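Long-range contacts in glutathione peroxidase (Hypocrea jecorina, PDB 6VPD), which probably reduces hydroperoxides to alcohols with electrons from thioredoxin, as a thioredoxin peroxidase of the glutathione peroxidase family: residues 55-60 with 153-158; 88-93 with 122-127. All coordinates share one frame; numbering follows the deposited sequence.

Both contacts reach the mixed four-stranded sheet of the thioredoxin fold, with their centres about 7 Å apart and on the same side of the chain's centre. Interaction 1 joins the inner strand 51-58 to the antiparallel strand 157-160 and the turn before it; interaction 2 lays the loop 122-127 against strand 85-92, which runs parallel to 51-58 on its other flank. Probable backbone hydrogen bonds, Thr57 N to Phe90 O and Val55 O to Phe90 N, link the two directly. Along the chain both segments of interaction 2 fall between those of interaction 1. Strand 51-58 ends just before Cys61, the predicted active-site residue, and interaction 1 lies at that end.

Interaction 1 of 2, residues 55-60 with 153-158; sequences VNTASK and WNFEKF
The phenyl ring of Phe155 turns one face to the backbone of Asn56 and Thr57, with Asn56 O 4.0 Å above the ring plane near its rim and Thr57 CA over the same face. Thr57 CG2 approaches Phe155 CE2, Ala58 CB approaches CE1, and Val55 CG2 meets CD2 obliquely at 4.1 Å. Its CG anti to its own carbonyl carbon (chi1 -66°), the Phe155 ring extends back over the strand although its CB sets out away from it. Helix 64-80 adds Tyr67, edge-to-face with this ring. This is the central thioredoxin-fold sheet at the step from strand 51-58 to antiparallel strand 157-160: Val55 and Lys157 form a non-hydrogen-bonded pair, and a type II turn from Trp153 to Glu156 leads in. Phe155 N donates to Asn56 O at 2.7 Å. The Asn56 amide reaches across the turn, its ND2 donating to Trp153 O at 3.1 Å; that acceptor lies in the amide plane, and the N-H points fairly straight at it (162°). Toward strand 157-160, Val55 CA makes a CA-H...O contact with Glu156 O, while Lys157 NZ bonds back to Phe155 O and also to Thr174 O.

Interaction 2 of 2, residues 88-93 with 122-127; sequences LGFPCN and GKINVN
Ile124 CG1 stands between its backbone N and carbonyl carbon (chi1 56°), and the nearly extended chi2 carries CD1 to Phe90 CD2, 3.6 Å away. Phe90, its CG anti to the carbonyl carbon, receives this methyl obliquely, and its CB also meets Ile124 CG1 and CD1, so the isoleucine branch lies across Phe90 CB and the CG-CD2 side of the ring base. Next to this apolar pair one backbone bond ties the segments: Ile124 N donates to Pro91 O at 3.1 Å, almost straight (173°). Replacing Ile124 by alanine would probably open a gap beside the Phe90 ring and leave it more freedom to turn. The loop 122-127 packs beside the end of strand 85-92, an outermost strand of the thioredoxin-fold sheet within this chain, and leads toward helix 133-141, whose Leu134 touches Phe90 while Tyr135 touches Ile124 and Val126. At the Gly122 end of the segment, Gly122 O sits 3.5 Å from Pro91 CD. Further along, Cys92 SG, anti to its backbone N, extends to the other end of the contact, where both methyls of Val126 approach it, CG1 and CG2 each at 4.0 Å. The carbonyl of Val126 faces the helix, its O accepting a hydrogen bond from Lys139 NZ. At the exposed margin the Lys123 chain, bent at chi2 and chi3, brings its end obliquely across the Asn93 side chain.

Interaction 1 of 2, residues 55-60 with 153-158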
# COMPACT_ATOMS: atom_id res chain seq x y z
N VAL A 55 -8.90 -12.33 -1.38
CA VAL A 55 -8.46 -11.09 -0.76
C VAL A 55 -8.32 -11.34 0.74
O VAL A 55 -9.17 -12.00 1.35
CB VAL A 55 -9.43 -9.93 -1.09
CG1 VAL A 55 -10.77 -10.17 -0.47
CG2 VAL A 55 -8.87 -8.60 -0.63
N ASN A 56 -7.20 -10.90 1.31
CA ASN A 56 -6.98 -10.94 2.75
C ASN A 56 -7.53 -9.67 3.38
O ASN A 56 -7.09 -8.56 3.06
CB ASN A 56 -5.50 -11.07 3.09
CG ASN A 56 -4.70 -9.98 2.47
OD1 ASN A 56 -4.86 -9.70 1.27
ND2 ASN A 56 -3.87 -9.32 3.26
N THR A 57 -8.50 -9.83 4.26
CA THR A 57 -9.19 -8.69 4.84
C THR A 57 -8.62 -8.39 6.22
O THR A 57 -7.93 -9.20 6.84
CB THR A 57 -10.70 -8.95 4.92
OG1 THR A 57 -10.94 -10.24 5.49
CG2 THR A 57 -11.30 -8.89 3.54
N ALA A 58 -8.90 -7.16 6.66
CA ALA A 58 -8.51 -6.72 7.99
C ALA A 58 -9.26 -7.50 9.05
O ALA A 58 -10.47 -7.73 8.94
CB ALA A 58 -8.80 -5.23 8.15
N SER A 59 -8.55 -7.91 10.10
CA SER A 59 -9.22 -8.40 11.29
C SER A 59 -9.92 -7.26 12.03
O SER A 59 -11.09 -7.37 12.40
CB SER A 59 -8.21 -9.12 12.19
OG SER A 59 -8.87 -10.01 13.06
N LYS A 60 -9.23 -6.13 12.22
CA LYS A 60 -9.81 -4.94 12.82
C LYS A 60 -10.73 -4.21 11.84
O LYS A 60 -10.51 -4.21 10.62
CB LYS A 60 -8.71 -3.98 13.29
CG LYS A 60 -9.20 -2.60 13.78
CD LYS A 60 -8.34 -2.03 14.91
CE LYS A 60 -7.76 -0.67 14.54
NZ LYS A 60 -7.16 0.02 15.72
N TRP A 153 0.39 -5.78 2.82
CA TRP A 153 -0.60 -5.09 3.64
C TRP A 153 -1.93 -5.82 3.52
O TRP A 153 -2.06 -6.81 2.79
CB TRP A 153 -0.68 -3.62 3.20
CG TRP A 153 -1.41 -2.70 4.14
CD1 TRP A 153 -2.49 -1.91 3.85
CD2 TRP A 153 -1.09 -2.45 5.51
NE1 TRP A 153 -2.87 -1.19 4.96
CE2 TRP A 153 -2.03 -1.51 6.00
CE3 TRP A 153 -0.12 -2.95 6.39
CZ2 TRP A 153 -2.02 -1.06 7.32
CZ3 TRP A 153 -0.12 -2.51 7.71
CH2 TRP A 153 -1.06 -1.56 8.16
N ASN A 154 -2.93 -5.35 4.27
CA ASN A 154 -4.27 -5.90 4.09
C ASN A 154 -4.74 -5.64 2.66
O ASN A 154 -4.31 -4.68 2.01
CB ASN A 154 -5.27 -5.28 5.08
CG ASN A 154 -4.75 -5.21 6.51
OD1 ASN A 154 -4.61 -6.22 7.20
ND2 ASN A 154 -4.52 -3.99 6.99
N PHE A 155 -5.60 -6.53 2.16
CA PHE A 155 -6.35 -6.33 0.92
C PHE A 155 -5.52 -6.47 -0.35
O PHE A 155 -5.92 -5.95 -1.39
CB PHE A 155 -7.06 -4.97 0.91
CG PHE A 155 -8.14 -4.86 1.94
CD1 PHE A 155 -7.84 -4.41 3.22
CD2 PHE A 155 -9.44 -5.22 1.64
CE1 PHE A 155 -8.84 -4.32 4.19
CE2 PHE A 155 -10.44 -5.13 2.60
CZ PHE A 155 -10.13 -4.68 3.88
N GLU A 156 -4.38 -7.16 -0.31
CA GLU A 156 -3.85 -7.66 -1.57
C GLU A 156 -4.86 -8.64 -2.16
O GLU A 156 -5.61 -9.30 -1.42
CB GLU A 156 -2.47 -8.32 -1.36
CG GLU A 156 -1.31 -7.33 -1.08
CD GLU A 156 0.05 -7.74 -1.68
OE1 GLU A 156 1.09 -7.59 -1.00
OE2 GLU A 156 0.10 -8.19 -2.85
N LYS A 157 -4.93 -8.68 -3.49
CA LYS A 157 -5.91 -9.50 -4.22
C LYS A 157 -5.19 -10.47 -5.15
O LYS A 157 -4.21 -10.10 -5.81
CB LYS A 157 -6.86 -8.62 -5.04
CG LYS A 157 -7.58 -7.56 -4.27
CD LYS A 157 -6.90 -6.21 -4.40
CE LYS A 157 -7.82 -5.09 -3.90
NZ LYS A 157 -7.05 -3.97 -3.27
N PHE A 158 -5.68 -11.71 -5.22
CA PHE A 158 -5.28 -12.68 -6.25
C PHE A 158 -6.50 -13.11 -7.05
O PHE A 158 -7.56 -13.38 -6.48
CB PHE A 158 -4.67 -13.95 -5.68
CG PHE A 158 -3.45 -13.73 -4.84
CD1 PHE A 158 -3.57 -13.31 -3.52
CD2 PHE A 158 -2.18 -14.04 -5.34
CE1 PHE A 158 -2.43 -13.16 -2.73
CE2 PHE A 158 -1.04 -13.88 -4.55
CZ PHE A 158 -1.17 -13.43 -3.25

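Interaction 2 of 2, residues 88-93 with 122-127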
# COMPACT_ATOMS: atom_id res chain seq x y z
N LEU A 88 -13.63 -14.34 -2.11
CA LEU A 88 -13.32 -14.99 -0.84
C LEU A 88 -12.45 -14.04 -0.02
O LEU A 88 -11.29 -13.79 -0.38
CB LEU A 88 -12.62 -16.34 -1.06
CG LEU A 88 -13.43 -17.39 -1.82
CD1 LEU A 88 -12.75 -18.77 -1.81
CD2 LEU A 88 -14.84 -17.50 -1.28
N GLY A 89 -13.01 -13.50 1.06
CA GLY A 89 -12.23 -12.70 1.98
C GLY A 89 -11.68 -13.57 3.10
O GLY A 89 -12.39 -14.42 3.64
N PHE A 90 -10.42 -13.37 3.44
CA PHE A 90 -9.77 -14.12 4.52
C PHE A 90 -9.25 -13.12 5.54
O PHE A 90 -8.27 -12.40 5.25
CB PHE A 90 -8.61 -14.99 4.04
CG PHE A 90 -9.01 -16.12 3.15
CD1 PHE A 90 -9.30 -15.89 1.81
CD2 PHE A 90 -9.04 -17.41 3.63
CE1 PHE A 90 -9.65 -16.95 0.97
CE2 PHE A 90 -9.40 -18.48 2.80
CZ PHE A 90 -9.70 -18.25 1.48
N PRO A 91 -9.83 -13.06 6.73
CA PRO A 91 -9.34 -12.11 7.74
C PRO A 91 -7.91 -12.42 8.14
O PRO A 91 -7.47 -13.57 8.16
CB PRO A 91 -10.31 -12.33 8.90
CG PRO A 91 -11.52 -12.93 8.28
CD PRO A 91 -11.04 -13.77 7.16
N CYS A 92 -7.19 -11.36 8.49
CA CYS A 92 -5.78 -11.47 8.82
C CYS A 92 -5.42 -10.38 9.82
O CYS A 92 -5.61 -9.19 9.55
CB CYS A 92 -4.90 -11.35 7.58
SG CYS A 92 -3.26 -12.01 7.85
N ASN A 93 -4.88 -10.80 10.96
CA ASN A 93 -4.48 -9.91 12.03
C ASN A 93 -3.03 -9.46 11.90
O ASN A 93 -2.56 -8.68 12.73
CB ASN A 93 -4.67 -10.60 13.38
CG ASN A 93 -3.75 -11.81 13.56
OD1 ASN A 93 -3.22 -12.34 12.57
ND2 ASN A 93 -3.58 -12.25 14.81
N GLY A 122 -12.65 -18.20 7.58
CA GLY A 122 -11.94 -18.25 8.84
C GLY A 122 -10.69 -17.40 8.81
O GLY A 122 -10.16 -17.07 7.75
N LYS A 123 -10.23 -17.02 10.00
CA LYS A 123 -9.03 -16.20 10.10
C LYS A 123 -7.80 -17.05 9.80
O LYS A 123 -7.72 -18.21 10.23
CB LYS A 123 -8.91 -15.56 11.48
CG LYS A 123 -7.62 -14.78 11.71
CD LYS A 123 -6.84 -15.34 12.92
CE LYS A 123 -5.30 -15.22 12.76
NZ LYS A 123 -4.54 -15.39 14.04
N ILE A 124 -6.86 -16.49 9.05
CA ILE A 124 -5.63 -17.20 8.68
C ILE A 124 -4.43 -16.27 8.76
O ILE A 124 -4.55 -15.04 8.88
CB ILE A 124 -5.70 -17.83 7.28
CG1 ILE A 124 -6.01 -16.76 6.24
CG2 ILE A 124 -6.70 -18.99 7.20
CD1 ILE A 124 -5.68 -17.24 4.89
N ASN A 125 -3.25 -16.87 8.67
CA ASN A 125 -2.03 -16.13 8.47
C ASN A 125 -1.65 -16.21 7.00
O ASN A 125 -1.65 -17.30 6.41
CB ASN A 125 -0.92 -16.68 9.35
CG ASN A 125 -1.11 -16.30 10.79
OD1 ASN A 125 -0.70 -15.21 11.20
ND2 ASN A 125 -1.77 -17.15 11.55
N VAL A 126 -1.36 -15.05 6.40
CA VAL A 126 -0.89 -15.04 5.02
C VAL A 126 0.62 -15.07 4.90
O VAL A 126 1.13 -15.28 3.80
CB VAL A 126 -1.43 -13.82 4.23
CG1 VAL A 126 -2.96 -13.81 4.25
CG2 VAL A 126 -0.85 -12.51 4.76
N ASN A 127 1.35 -14.88 6.00
CA ASN A 127 2.80 -14.73 5.96
C ASN A 127 3.45 -15.53 7.07
O ASN A 127 2.82 -15.88 8.07
CB ASN A 127 3.21 -13.27 6.09
CG ASN A 127 2.98 -12.51 4.82
OD1 ASN A 127 3.06 -13.09 3.74
ND2 ASN A 127 2.68 -11.22 4.94